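Local coordinates for protein PBP5 (Haemophilus influenzae, PDB 3A3J) that removes the terminal D-alanine from cell-wall peptide precursors, acting as a serine-type D-alanyl-D-alanine carboxypeptidase, at residues D59-G64 and V86-L91; S66-N71 and L80-Q85; V95-G100 and Y172-F177. One frame throughout, in Å; residues are numbered along the deposited sequence.

Contact 1: D59-G64 and V86-L91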
ATOM      1  N   ASP A  59       2.070  20.738 -15.828  1.00 35.83           N
ATOM      2  CA  ASP A  59       0.972  21.689 -15.694  1.00 35.05           C
ATOM      3  C   ASP A  59       1.315  22.805 -14.690  1.00 33.90           C
ATOM      4  O   ASP A  59       1.769  22.538 -13.609  1.00 34.17           O
ATOM      5  CB  ASP A  59      -0.315  20.994 -15.316  1.00 32.19           C
ATOM      6  CG  ASP A  59      -0.700  19.952 -16.319  1.00 32.15           C
ATOM      7  OD1 ASP A  59      -0.205  20.000 -17.464  1.00 31.68           O
ATOM      8  OD2 ASP A  59      -1.512  19.093 -15.982  1.00 27.01           O
ATOM      9  N   MET A  60       1.077  24.052 -15.075  1.00 33.90           N
ATOM     10  CA  MET A  60       1.262  25.216 -14.188  1.00 33.21           C
ATOM     11  C   MET A  60      -0.102  25.484 -13.634  1.00 32.63           C
ATOM     12  O   MET A  60      -1.058  25.650 -14.411  1.00 33.38           O
ATOM     13  CB  MET A  60       1.788  26.410 -14.970  1.00 32.16           C
ATOM     14  CG  MET A  60       3.192  26.201 -15.509  1.00 33.43           C
ATOM     15  SD  MET A  60       4.335  25.596 -14.165  1.00 35.00           S
ATOM     16  CE  MET A  60       4.623  27.085 -13.197  1.00 28.86           C
ATOM     17  N   VAL A  61      -0.225  25.468 -12.316  1.00 30.77           N
ATOM     18  CA  VAL A  61      -1.498  25.638 -11.667  1.00 29.86           C
ATOM     19  C   VAL A  61      -1.513  27.016 -10.989  1.00 30.69           C
ATOM     20  O   VAL A  61      -0.551  27.371 -10.282  1.00 29.28           O
ATOM     21  CB  VAL A  61      -1.675  24.574 -10.584  1.00 28.72           C
ATOM     22  CG1 VAL A  61      -2.986  24.748  -9.749  1.00 28.52           C
ATOM     23  CG2 VAL A  61      -1.690  23.215 -11.233  1.00 29.47           C
ATOM     24  N   THR A  62      -2.615  27.760 -11.140  1.00 30.54           N
ATOM     25  CA  THR A  62      -2.722  29.131 -10.563  1.00 30.17           C
ATOM     26  C   THR A  62      -3.153  29.095  -9.152  1.00 28.35           C
ATOM     27  O   THR A  62      -4.144  28.504  -8.864  1.00 27.99           O
ATOM     28  CB  THR A  62      -3.792  29.947 -11.328  1.00 30.05           C
ATOM     29  OG1 THR A  62      -3.338  30.069 -12.653  1.00 31.91           O
ATOM     30  CG2 THR A  62      -3.950  31.381 -10.741  1.00 32.45           C
ATOM     31  N   ILE A  63      -2.420  29.713  -8.247  1.00 28.68           N
ATOM     32  CA  ILE A  63      -2.841  29.706  -6.867  1.00 26.96           C
ATOM     33  C   ILE A  63      -3.843  30.882  -6.641  1.00 28.58           C
ATOM     34  O   ILE A  63      -3.499  32.046  -6.867  1.00 29.66           O
ATOM     35  CB  ILE A  63      -1.613  29.931  -5.944  1.00 26.97           C
ATOM     36  CG1 ILE A  63      -0.454  28.990  -6.290  1.00 27.84           C
ATOM     37  CG2 ILE A  63      -1.975  29.755  -4.506  1.00 22.56           C
ATOM     38  CD1 ILE A  63      -0.865  27.502  -6.400  1.00 28.59           C
ATOM     39  N   GLY A  64      -5.031  30.624  -6.117  1.00 28.82           N
ATOM     40  CA  GLY A  64      -5.983  31.706  -5.873  1.00 29.65           C
ATOM     41  C   GLY A  64      -6.328  31.565  -4.431  1.00 30.02           C
ATOM     42  O   GLY A  64      -5.674  30.774  -3.745  1.00 31.05           O
ATOM     43  N   VAL A  86       2.251  27.435 -10.195  1.00 34.91           N
ATOM     44  CA  VAL A  86       3.095  26.356  -9.582  1.00 32.95           C
ATOM     45  C   VAL A  86       2.896  25.015 -10.283  1.00 32.38           C
ATOM     46  O   VAL A  86       1.761  24.588 -10.475  1.00 32.48           O
ATOM     47  CB  VAL A  86       2.757  26.195  -8.069  1.00 31.86           C
ATOM     48  CG1 VAL A  86       3.683  25.167  -7.374  1.00 32.19           C
ATOM     49  CG2 VAL A  86       2.903  27.500  -7.401  1.00 31.23           C
ATOM     50  N   SER A  87       3.984  24.331 -10.629  1.00 30.50           N
ATOM     51  CA  SER A  87       3.847  23.087 -11.371  1.00 30.30           C
ATOM     52  C   SER A  87       3.245  21.936 -10.537  1.00 29.15           C
ATOM     53  O   SER A  87       3.330  21.876  -9.304  1.00 28.95           O
ATOM     54  CB  SER A  87       5.186  22.639 -11.930  1.00 29.55           C
ATOM     55  OG  SER A  87       5.902  22.169 -10.790  1.00 30.26           O
ATOM     56  N   VAL A  88       2.591  21.034 -11.238  1.00 28.84           N
ATOM     57  CA  VAL A  88       2.015  19.869 -10.616  1.00 27.80           C
ATOM     58  C   VAL A  88       3.153  19.069  -9.927  1.00 27.19           C
ATOM     59  O   VAL A  88       2.983  18.616  -8.804  1.00 27.27           O
ATOM     60  CB  VAL A  88       1.294  19.026 -11.691  1.00 27.71           C
ATOM     61  CG1 VAL A  88       1.181  17.582 -11.276  1.00 25.16           C
ATOM     62  CG2 VAL A  88      -0.112  19.621 -12.011  1.00 27.78           C
ATOM     63  N   ALA A  89       4.319  18.964 -10.555  1.00 28.14           N
ATOM     64  CA  ALA A  89       5.515  18.308  -9.889  1.00 29.07           C
ATOM     65  C   ALA A  89       5.782  18.933  -8.513  1.00 28.70           C
ATOM     66  O   ALA A  89       5.832  18.238  -7.506  1.00 29.68           O
ATOM     67  CB  ALA A  89       6.749  18.464 -10.770  1.00 29.65           C
ATOM     68  N   ASP A  90       5.865  20.263  -8.429  1.00 28.75           N
ATOM     69  CA  ASP A  90       6.118  20.871  -7.110  1.00 27.74           C
ATOM     70  C   ASP A  90       5.023  20.594  -6.192  1.00 27.00           C
ATOM     71  O   ASP A  90       5.250  20.298  -5.004  1.00 27.40           O
ATOM     72  CB  ASP A  90       6.314  22.412  -7.169  1.00 29.61           C
ATOM     73  CG  ASP A  90       7.710  22.790  -7.668  1.00 33.57           C
ATOM     74  OD1 ASP A  90       8.578  21.934  -7.494  1.00 38.60           O
ATOM     75  OD2 ASP A  90       7.965  23.901  -8.203  1.00 37.03           O
ATOM     76  N   LEU A  91       3.790  20.695  -6.686  1.00 25.81           N
ATOM     77  CA  LEU A  91       2.670  20.538  -5.766  1.00 25.18           C
ATOM     78  C   LEU A  91       2.643  19.136  -5.139  1.00 23.68           C
ATOM     79  O   LEU A  91       2.423  18.961  -3.988  1.00 22.28           O
ATOM     80  CB  LEU A  91       1.346  20.856  -6.476  1.00 24.94           C
ATOM     81  CG  LEU A  91       1.108  22.322  -6.923  1.00 26.45           C
ATOM     82  CD1 LEU A  91      -0.145  22.343  -7.769  1.00 24.09           C
ATOM     83  CD2 LEU A  91       0.913  23.105  -5.633  1.00 26.27           C
TER
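Val61 N stands above the plane of the Val86 carbonyl, 47° out of it, with 2.8 Å from Val61 N to Val86 O, and the pair is closed by the return bond from Val86 N to Val61 O, whose donor is less tilted. Asp59 O is approached at its end: Val88 N comes in nearly along the C=O axis, 2.9 Å from Asp59 O. The same oxygen also takes a CH...O contact, Ser87 CA lying 3.1 Å from Asp59 O.

Val61 and Val86 form an antiparallel hydrogen-bonded pair and share a face. There Val61 CG2 sits 3.9 Å from Leu91 CD1, with Val88 CG2 also near it, while Ile63 lays CG1 and CD1 against Val86, CG1 to CG2 being 3.8 Å. Helix 101-112 backs this buried side with His110, Ala106 and Leu107. On the other face Met60 pairs with Ser87. The bend at chi2 (-50°) sets Met60 SD 3.8 Å from Ser87 CB, and the one at chi3 (-75°) turns CE toward the backbone nitrogens of Val86 and Ser87.

Asp59 touches the other segment through CB, 3.6 Å from Val88 CG2; its carboxylate turns to other partners, OD2 accepting from His56 N and His110 NE2. Ser87 OG, lying between its own backbone N and carbonyl carbon, accepts from Asp90 N at 3.0 Å and so caps the first turn of the helix. What results is a two-stranded antiparallel ribbon that runs straight into an N-capped helix, 88-98, the helix leading to the active-site Ser99 in the helical part of this penicillin-binding fold.

Contact 2: S66-N71 and L80-Q85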
ATOM      1  N   SER A  66      -8.206  29.854  -2.431  1.00 31.78           N
ATOM      2  CA  SER A  66      -8.521  28.610  -1.647  1.00 32.43           C
ATOM      3  C   SER A  66      -7.252  27.738  -1.508  1.00 32.01           C
ATOM      4  O   SER A  66      -7.098  27.040  -0.550  1.00 33.64           O
ATOM      5  CB  SER A  66      -9.678  27.800  -2.243  1.00 32.06           C
ATOM      6  OG  SER A  66      -9.253  27.385  -3.528  1.00 33.91           O
ATOM      7  N   ALA A  67      -6.318  27.847  -2.438  1.00 31.26           N
ATOM      8  CA  ALA A  67      -5.030  27.158  -2.320  1.00 31.75           C
ATOM      9  C   ALA A  67      -3.937  27.973  -1.569  1.00 31.26           C
ATOM     10  O   ALA A  67      -2.861  27.466  -1.277  1.00 30.12           O
ATOM     11  CB  ALA A  67      -4.524  26.702  -3.747  1.00 30.60           C
ATOM     12  N   TRP A  68      -4.251  29.214  -1.224  1.00 30.56           N
ATOM     13  CA  TRP A  68      -3.312  30.149  -0.630  1.00 30.45           C
ATOM     14  C   TRP A  68      -2.783  29.702   0.724  1.00 29.03           C
ATOM     15  O   TRP A  68      -3.547  29.429   1.603  1.00 29.97           O
ATOM     16  CB  TRP A  68      -4.052  31.494  -0.509  1.00 30.45           C
ATOM     17  CG  TRP A  68      -3.270  32.694  -0.047  1.00 31.38           C
ATOM     18  CD1 TRP A  68      -1.900  32.841   0.084  1.00 29.73           C
ATOM     19  CD2 TRP A  68      -3.851  33.951   0.323  1.00 30.22           C
ATOM     20  NE1 TRP A  68      -1.614  34.118   0.526  1.00 28.12           N
ATOM     21  CE2 TRP A  68      -2.798  34.809   0.679  1.00 31.12           C
ATOM     22  CE3 TRP A  68      -5.171  34.435   0.362  1.00 29.28           C
ATOM     23  CZ2 TRP A  68      -3.025  36.147   1.060  1.00 31.19           C
ATOM     24  CZ3 TRP A  68      -5.392  35.772   0.758  1.00 31.05           C
ATOM     25  CH2 TRP A  68      -4.325  36.595   1.090  1.00 31.74           C
ATOM     26  N   GLY A  69      -1.473  29.651   0.922  1.00 29.19           N
ATOM     27  CA  GLY A  69      -0.945  29.249   2.245  1.00 29.81           C
ATOM     28  C   GLY A  69      -1.658  29.902   3.423  1.00 31.01           C
ATOM     29  O   GLY A  69      -1.867  29.260   4.475  1.00 30.42           O
ATOM     30  N   ARG A  70      -2.097  31.164   3.260  1.00 32.02           N
ATOM     31  CA  ARG A  70      -2.769  31.830   4.362  1.00 32.74           C
ATOM     32  C   ARG A  70      -3.958  31.078   4.921  1.00 33.40           C
ATOM     33  O   ARG A  70      -4.263  31.244   6.091  1.00 34.13           O
ATOM     34  CB  ARG A  70      -3.181  33.280   4.077  1.00 33.38           C
ATOM     35  CG  ARG A  70      -3.758  33.872   5.351  1.00 35.10           C
ATOM     36  CD  ARG A  70      -4.280  35.270   5.223  1.00 36.91           C
ATOM     37  NE  ARG A  70      -5.515  35.316   4.431  1.00 37.25           N
ATOM     38  CZ  ARG A  70      -6.090  36.461   4.077  1.00 37.34           C
ATOM     39  NH1 ARG A  70      -7.179  36.444   3.335  1.00 38.40           N
ATOM     40  NH2 ARG A  70      -5.572  37.629   4.489  1.00 23.72           N
ATOM     41  N   ASN A  71      -4.659  30.259   4.142  1.00 34.09           N
ATOM     42  CA  ASN A  71      -5.759  29.535   4.788  1.00 37.05           C
ATOM     43  C   ASN A  71      -5.363  28.337   5.606  1.00 36.30           C
ATOM     44  O   ASN A  71      -6.229  27.609   5.978  1.00 37.18           O
ATOM     45  CB  ASN A  71      -6.734  28.971   3.751  1.00 38.98           C
ATOM     46  CG  ASN A  71      -7.097  29.981   2.701  1.00 45.68           C
ATOM     47  OD1 ASN A  71      -7.349  31.194   3.004  1.00 50.42           O
ATOM     48  ND2 ASN A  71      -7.080  29.529   1.439  1.00 49.58           N
ATOM     49  N   LEU A  80       2.309  28.276  -0.492  1.00 28.63           N
ATOM     50  CA  LEU A  80       1.848  28.744  -1.832  1.00 28.35           C
ATOM     51  C   LEU A  80       1.353  30.177  -1.707  1.00 27.06           C
ATOM     52  O   LEU A  80       0.488  30.448  -0.861  1.00 25.95           O
ATOM     53  CB  LEU A  80       0.702  27.869  -2.373  1.00 26.75           C
ATOM     54  CG  LEU A  80       1.041  26.380  -2.589  1.00 28.96           C
ATOM     55  CD1 LEU A  80      -0.149  25.688  -3.165  1.00 29.50           C
ATOM     56  CD2 LEU A  80       2.272  26.163  -3.489  1.00 27.38           C
ATOM     57  N   ASP A  81       1.911  31.076  -2.504  1.00 27.70           N
ATOM     58  CA  ASP A  81       1.485  32.511  -2.455  1.00 29.16           C
ATOM     59  C   ASP A  81       0.397  32.816  -3.486  1.00 29.45           C
ATOM     60  O   ASP A  81       0.370  32.252  -4.584  1.00 28.22           O
ATOM     61  CB  ASP A  81       2.657  33.441  -2.703  1.00 30.13           C
ATOM     62  CG  ASP A  81       3.548  33.535  -1.506  1.00 32.78           C
ATOM     63  OD1 ASP A  81       3.036  33.364  -0.372  1.00 33.77           O
ATOM     64  OD2 ASP A  81       4.750  33.717  -1.705  1.00 34.30           O
ATOM     65  N   LEU A  82      -0.507  33.702  -3.101  1.00 31.56           N
ATOM     66  CA  LEU A  82      -1.643  34.086  -3.907  1.00 32.70           C
ATOM     67  C   LEU A  82      -1.150  34.594  -5.241  1.00 33.36           C
ATOM     68  O   LEU A  82      -0.138  35.264  -5.334  1.00 34.20           O
ATOM     69  CB  LEU A  82      -2.440  35.157  -3.171  1.00 33.54           C
ATOM     70  CG  LEU A  82      -3.789  35.559  -3.767  1.00 36.33           C
ATOM     71  CD1 LEU A  82      -4.680  34.354  -3.811  1.00 30.72           C
ATOM     72  CD2 LEU A  82      -4.486  36.653  -2.949  1.00 37.19           C
ATOM     73  N   ASN A  83      -1.807  34.187  -6.297  1.00 34.70           N
ATOM     74  CA  ASN A  83      -1.516  34.724  -7.624  1.00 36.09           C
ATOM     75  C   ASN A  83      -0.185  34.299  -8.199  1.00 36.41           C
ATOM     76  O   ASN A  83       0.377  34.987  -9.039  1.00 37.23           O
ATOM     77  CB  ASN A  83      -1.660  36.267  -7.651  1.00 37.43           C
ATOM     78  CG  ASN A  83      -1.649  36.827  -9.069  1.00 43.38           C
ATOM     79  OD1 ASN A  83      -2.285  36.273  -9.984  1.00 49.92           O
ATOM     80  ND2 ASN A  83      -0.884  37.895  -9.276  1.00 48.27           N
ATOM     81  N   THR A  84       0.344  33.155  -7.779  1.00 35.59           N
ATOM     82  CA  THR A  84       1.473  32.606  -8.466  1.00 34.07           C
ATOM     83  C   THR A  84       1.025  31.384  -9.260  1.00 34.35           C
ATOM     84  O   THR A  84      -0.081  30.897  -9.128  1.00 33.69           O
ATOM     85  CB  THR A  84       2.530  32.195  -7.473  1.00 33.51           C
ATOM     86  OG1 THR A  84       1.951  31.209  -6.585  1.00 35.16           O
ATOM     87  CG2 THR A  84       2.954  33.459  -6.609  1.00 31.84           C
ATOM     88  N   GLN A  85       1.915  30.910 -10.093  1.00 34.80           N
ATOM     89  CA  GLN A  85       1.713  29.731 -10.880  1.00 36.60           C
ATOM     90  C   GLN A  85       2.719  28.675 -10.432  1.00 35.65           C
ATOM     91  O   GLN A  85       3.899  29.006 -10.292  1.00 34.41           O
ATOM     92  CB  GLN A  85       1.982  30.105 -12.319  1.00 37.97           C
ATOM     93  CG  GLN A  85       0.790  30.924 -12.831  1.00 42.17           C
ATOM     94  CD  GLN A  85       0.216  30.301 -14.034  1.00 47.44           C
ATOM     95  OE1 GLN A  85       0.807  30.367 -15.112  1.00 50.99           O
ATOM     96  NE2 GLN A  85      -0.931  29.635 -13.872  1.00 51.45           N
TER
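Leu82 lies across one face of the Trp68 indole, and its side chain can be followed along it. CB starts over the five-membered ring, 3.8 Å from that ring's centroid and only 5° off the normal, a CH-pi contact in which Leu82 CB comes within 3.9 Å of Trp68 CE2. CG is anti to the backbone N (chi1 -172°), and beyond it the two branches part. CD2 reaches the six-membered ring, 3.9 Å from Trp68 CZ3 and close to CE3 and CH2 as well; CD1 turns to the chain leading into this loop and packs on Gly64. One leucine thus spans both rings of the indole, crossing it obliquely.

Arg70 CB sits over the centre of the opposite face of Trp68, so the indole is sandwiched between a neighbour from its own segment and one from 80-85. At its edge, in the plane of the ring, Leu80 O lies 3.5 Å from Trp68 CD1. That oxygen is also the acceptor for Gly69 N, a straight bond (168°) of 2.8 Å from Gly69 N to Leu80 O with the donor in the carbonyl plane. The Leu80 side chain meets Ala67: its CB is 3.7 Å from Ala67 O, and both Leu80 and Ala67 pack on Ala106 of helix 101-112, while Leu80 N donates to Asp102 OD2.

Asp81 to Thr84 make a type II beta turn, with Leu82 and Asn83 at its corners. Thr84 OG1 donates to Asp81 O at 2.8 Å, supplementing the weak Thr84 N bond to the same oxygen, and Asp81 OD2 is held by Asn180. The turn brings the irregular loop between strands 60-62 and 85-87 back to the antiparallel ribbon these strands form, within the carboxypeptidase domain.

Contact 3: V95-G100 and Y172-F177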
ATOM      1  N   VAL A  95       2.948  17.866  -1.328  1.00 24.83           N
ATOM      2  CA  VAL A  95       2.026  16.964  -0.614  1.00 23.44           C
ATOM      3  C   VAL A  95       2.795  15.736  -0.059  1.00 23.55           C
ATOM      4  O   VAL A  95       2.629  15.374   1.067  1.00 21.45           O
ATOM      5  CB  VAL A  95       0.958  16.383  -1.617  1.00 23.31           C
ATOM      6  CG1 VAL A  95       0.133  15.275  -0.922  1.00 20.67           C
ATOM      7  CG2 VAL A  95       0.077  17.540  -2.186  1.00 21.12           C
ATOM      8  N   ILE A  96       3.561  15.084  -0.922  1.00 23.44           N
ATOM      9  CA  ILE A  96       4.261  13.857  -0.547  1.00 26.43           C
ATOM     10  C   ILE A  96       5.379  14.062   0.513  1.00 26.85           C
ATOM     11  O   ILE A  96       5.286  13.484   1.563  1.00 27.31           O
ATOM     12  CB  ILE A  96       4.864  13.201  -1.740  1.00 27.24           C
ATOM     13  CG1 ILE A  96       3.764  12.497  -2.577  1.00 25.30           C
ATOM     14  CG2 ILE A  96       5.948  12.184  -1.241  1.00 28.27           C
ATOM     15  CD1 ILE A  96       4.311  12.120  -3.972  1.00 24.27           C
ATOM     16  N   VAL A  97       6.338  14.970   0.275  1.00 27.84           N
ATOM     17  CA  VAL A  97       7.470  15.214   1.247  1.00 26.67           C
ATOM     18  C   VAL A  97       7.082  15.997   2.489  1.00 27.30           C
ATOM     19  O   VAL A  97       7.448  15.590   3.602  1.00 28.59           O
ATOM     20  CB  VAL A  97       8.655  15.824   0.510  1.00 27.00           C
ATOM     21  CG1 VAL A  97       9.922  15.918   1.421  1.00 25.37           C
ATOM     22  CG2 VAL A  97       8.920  14.954  -0.739  1.00 24.41           C
ATOM     23  N   VAL A  98       6.286  17.070   2.364  1.00 26.09           N
ATOM     24  CA  VAL A  98       6.020  17.879   3.554  1.00 26.04           C
ATOM     25  C   VAL A  98       4.573  18.026   3.914  1.00 26.37           C
ATOM     26  O   VAL A  98       4.235  18.921   4.653  1.00 25.52           O
ATOM     27  CB  VAL A  98       6.666  19.341   3.449  1.00 25.82           C
ATOM     28  CG1 VAL A  98       8.189  19.215   3.255  1.00 24.25           C
ATOM     29  CG2 VAL A  98       6.094  20.074   2.278  1.00 27.12           C
ATOM     30  N   SER A  99       3.709  17.176   3.353  1.00 27.16           N
ATOM     31  CA  SER A  99       2.296  17.186   3.717  1.00 26.40           C
ATOM     32  C   SER A  99       1.661  18.573   3.529  1.00 24.34           C
ATOM     33  O   SER A  99       0.972  19.079   4.425  1.00 21.21           O
ATOM     34  CB  SER A  99       2.205  16.827   5.169  1.00 26.02           C
ATOM     35  OG  SER A  99       2.440  15.455   5.252  1.00 35.51           O
ATOM     36  N   GLY A 100       1.982  19.233   2.417  1.00 24.72           N
ATOM     37  CA  GLY A 100       1.489  20.649   2.266  1.00 25.83           C
ATOM     38  C   GLY A 100      -0.028  20.714   2.121  1.00 23.94           C
ATOM     39  O   GLY A 100      -0.550  20.203   1.161  1.00 24.19           O
ATOM     40  N   TYR A 172       8.629   9.606  -2.002  1.00 25.38           N
ATOM     41  CA  TYR A 172       8.425   9.382  -0.577  1.00 26.34           C
ATOM     42  C   TYR A 172       9.714   9.154   0.253  1.00 26.16           C
ATOM     43  O   TYR A 172       9.659   9.209   1.451  1.00 26.00           O
ATOM     44  CB  TYR A 172       7.612   8.135  -0.408  1.00 25.50           C
ATOM     45  CG  TYR A 172       6.179   8.362  -0.710  1.00 29.67           C
ATOM     46  CD1 TYR A 172       5.281   8.515   0.303  1.00 29.61           C
ATOM     47  CD2 TYR A 172       5.729   8.482  -2.021  1.00 29.69           C
ATOM     48  CE1 TYR A 172       3.977   8.778   0.031  1.00 30.75           C
ATOM     49  CE2 TYR A 172       4.384   8.705  -2.297  1.00 28.61           C
ATOM     50  CZ  TYR A 172       3.546   8.854  -1.270  1.00 27.89           C
ATOM     51  OH  TYR A 172       2.217   9.089  -1.493  1.00 35.46           O
ATOM     52  N   SER A 173      10.846   8.900  -0.372  1.00 26.00           N
ATOM     53  CA  SER A 173      12.065   8.842   0.401  1.00 28.12           C
ATOM     54  C   SER A 173      12.919  10.162   0.236  1.00 27.93           C
ATOM     55  O   SER A 173      14.073  10.235   0.706  1.00 27.72           O
ATOM     56  CB  SER A 173      12.858   7.608  -0.017  1.00 26.60           C
ATOM     57  OG  SER A 173      12.967   7.670  -1.429  1.00 29.24           O
ATOM     58  N   GLU A 174      12.359  11.215  -0.374  1.00 27.35           N
ATOM     59  CA  GLU A 174      13.115  12.459  -0.460  1.00 27.74           C
ATOM     60  C   GLU A 174      13.105  13.027   0.953  1.00 27.35           C
ATOM     61  O   GLU A 174      12.056  13.023   1.598  1.00 28.04           O
ATOM     62  CB  GLU A 174      12.491  13.430  -1.479  1.00 26.70           C
ATOM     63  CG  GLU A 174      12.686  12.890  -2.882  1.00 29.04           C
ATOM     64  CD  GLU A 174      12.018  13.781  -3.896  1.00 26.77           C
ATOM     65  OE1 GLU A 174      11.541  14.842  -3.460  1.00 33.39           O
ATOM     66  OE2 GLU A 174      11.917  13.427  -5.088  1.00 30.40           O
ATOM     67  N   LYS A 175      14.281  13.455   1.440  1.00 27.69           N
ATOM     68  CA  LYS A 175      14.479  13.828   2.870  1.00 26.82           C
ATOM     69  C   LYS A 175      14.048  15.267   3.233  1.00 26.54           C
ATOM     70  O   LYS A 175      13.742  15.564   4.397  1.00 25.83           O
ATOM     71  CB  LYS A 175      15.958  13.588   3.268  1.00 28.33           C
ATOM     72  CG  LYS A 175      16.307  12.032   3.464  1.00 26.11           C
ATOM     73  CD  LYS A 175      17.515  11.839   4.410  1.00 32.61           C
ATOM     74  CE  LYS A 175      18.532  10.809   3.969  1.00 34.09           C
ATOM     75  NZ  LYS A 175      17.912   9.581   3.571  1.00 32.76           N
ATOM     76  N   ASP A 176      13.988  16.128   2.225  1.00 27.24           N
ATOM     77  CA  ASP A 176      13.524  17.536   2.396  1.00 28.37           C
ATOM     78  C   ASP A 176      12.998  18.094   1.086  1.00 27.56           C
ATOM     79  O   ASP A 176      13.130  17.453   0.050  1.00 27.34           O
ATOM     80  CB  ASP A 176      14.640  18.441   2.968  1.00 28.09           C
ATOM     81  CG  ASP A 176      15.903  18.387   2.146  1.00 30.06           C
ATOM     82  OD1 ASP A 176      15.861  18.682   0.956  1.00 34.13           O
ATOM     83  OD2 ASP A 176      16.967  17.985   2.678  1.00 41.27           O
ATOM     84  N   PHE A 177      12.432  19.302   1.113  1.00 26.59           N
ATOM     85  CA  PHE A 177      11.942  19.885  -0.160  1.00 26.54           C
ATOM     86  C   PHE A 177      12.019  21.375   0.030  1.00 26.18           C
ATOM     87  O   PHE A 177      11.546  21.916   1.028  1.00 25.71           O
ATOM     88  CB  PHE A 177      10.458  19.473  -0.400  1.00 25.22           C
ATOM     89  CG  PHE A 177       9.743  20.207  -1.557  1.00 25.20           C
ATOM     90  CD1 PHE A 177      10.283  20.242  -2.824  1.00 25.65           C
ATOM     91  CD2 PHE A 177       8.477  20.747  -1.380  1.00 20.58           C
ATOM     92  CE1 PHE A 177       9.606  20.867  -3.858  1.00 24.53           C
ATOM     93  CE2 PHE A 177       7.772  21.346  -2.463  1.00 21.72           C
ATOM     94  CZ  PHE A 177       8.322  21.359  -3.678  1.00 21.38           C
TER
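The C-terminal turn of helix 88-98 passes beside the loop leading into strand 176-179, nearest at Ile96 and Tyr172, whose CA atoms are 6.1 Å apart, and side chains do the joining. Ile96 points at the loop and meets the flat of the Tyr172 ring, the two side chains crossing at about a right angle. Its CG2 sits over the ring centre, 3.7 Å from the centroid and 8° off the normal, a well-centred CH-pi contact. Ile96 CG1 runs toward the CE2 and CZ side of the same ring, and CD1 ends 3.8 Å from Tyr172 CE2. Tyr172 also meets the ring of Tyr169, and packs on Ser43 of helix 38-51.

The helix leads to the active site. Ser99, an active-site residue and the first of the SxN motif of the penicillin-recognising enzymes, leaves helical geometry with positive phi (55°), and its OG makes a weak hydrogen bond with the substrate-binding Lys202. Ile96 O accepts a firmer bond from Lys202 NZ, which probably helps to position the lysine.

Val97, one step on, splits its two methyls. CG1, anti to the backbone N (chi1 -172°), touches the loop's main chain: Val97 CG1 is 3.6 Å from Glu174 O and 3.8 Å from Asp176 C. CG2 lies across the Glu174 side chain, 3.8 Å from Glu174 OE1, while the other oxygen, OE2, forms a salt bridge with Arg93 on the same helix as Val97, one turn earlier. Glu174 O accepts from Asn186 ND2. Phe177 approaches with CB, 4.0 Å from Val97 CG1 and 4.3 Å from Val98 CG1. Its ring then leads away and touches Asp90 and Arg93, leaving Val98 CG2 at the ring edge, near its plane.

Overall arrangement
Contacts 1 and 3 share helix 88-98: contact 1 holds its start to a beta ribbon, contact 3 its end beside Ser99. Contact 2 is nested in the loop that contact 1 closes, and backbone bonds of Ile63 with Asn83 and Thr84 continue the ribbon into its turn. Contact 1 is mostly buried and built on backbone hydrogen bonds over an aliphatic face; contact 2 is partly buried, with a single crossing bond and a CH-pi contact of leucine on an indole face; contact 3 is partly buried and joins by apolar and CH-pi contacts. Contacts 1 and 3 touch where Phe177 CZ meets Asp90 O, whereas contacts 2 and 3 stay about 7 Å apart at their nearest atoms.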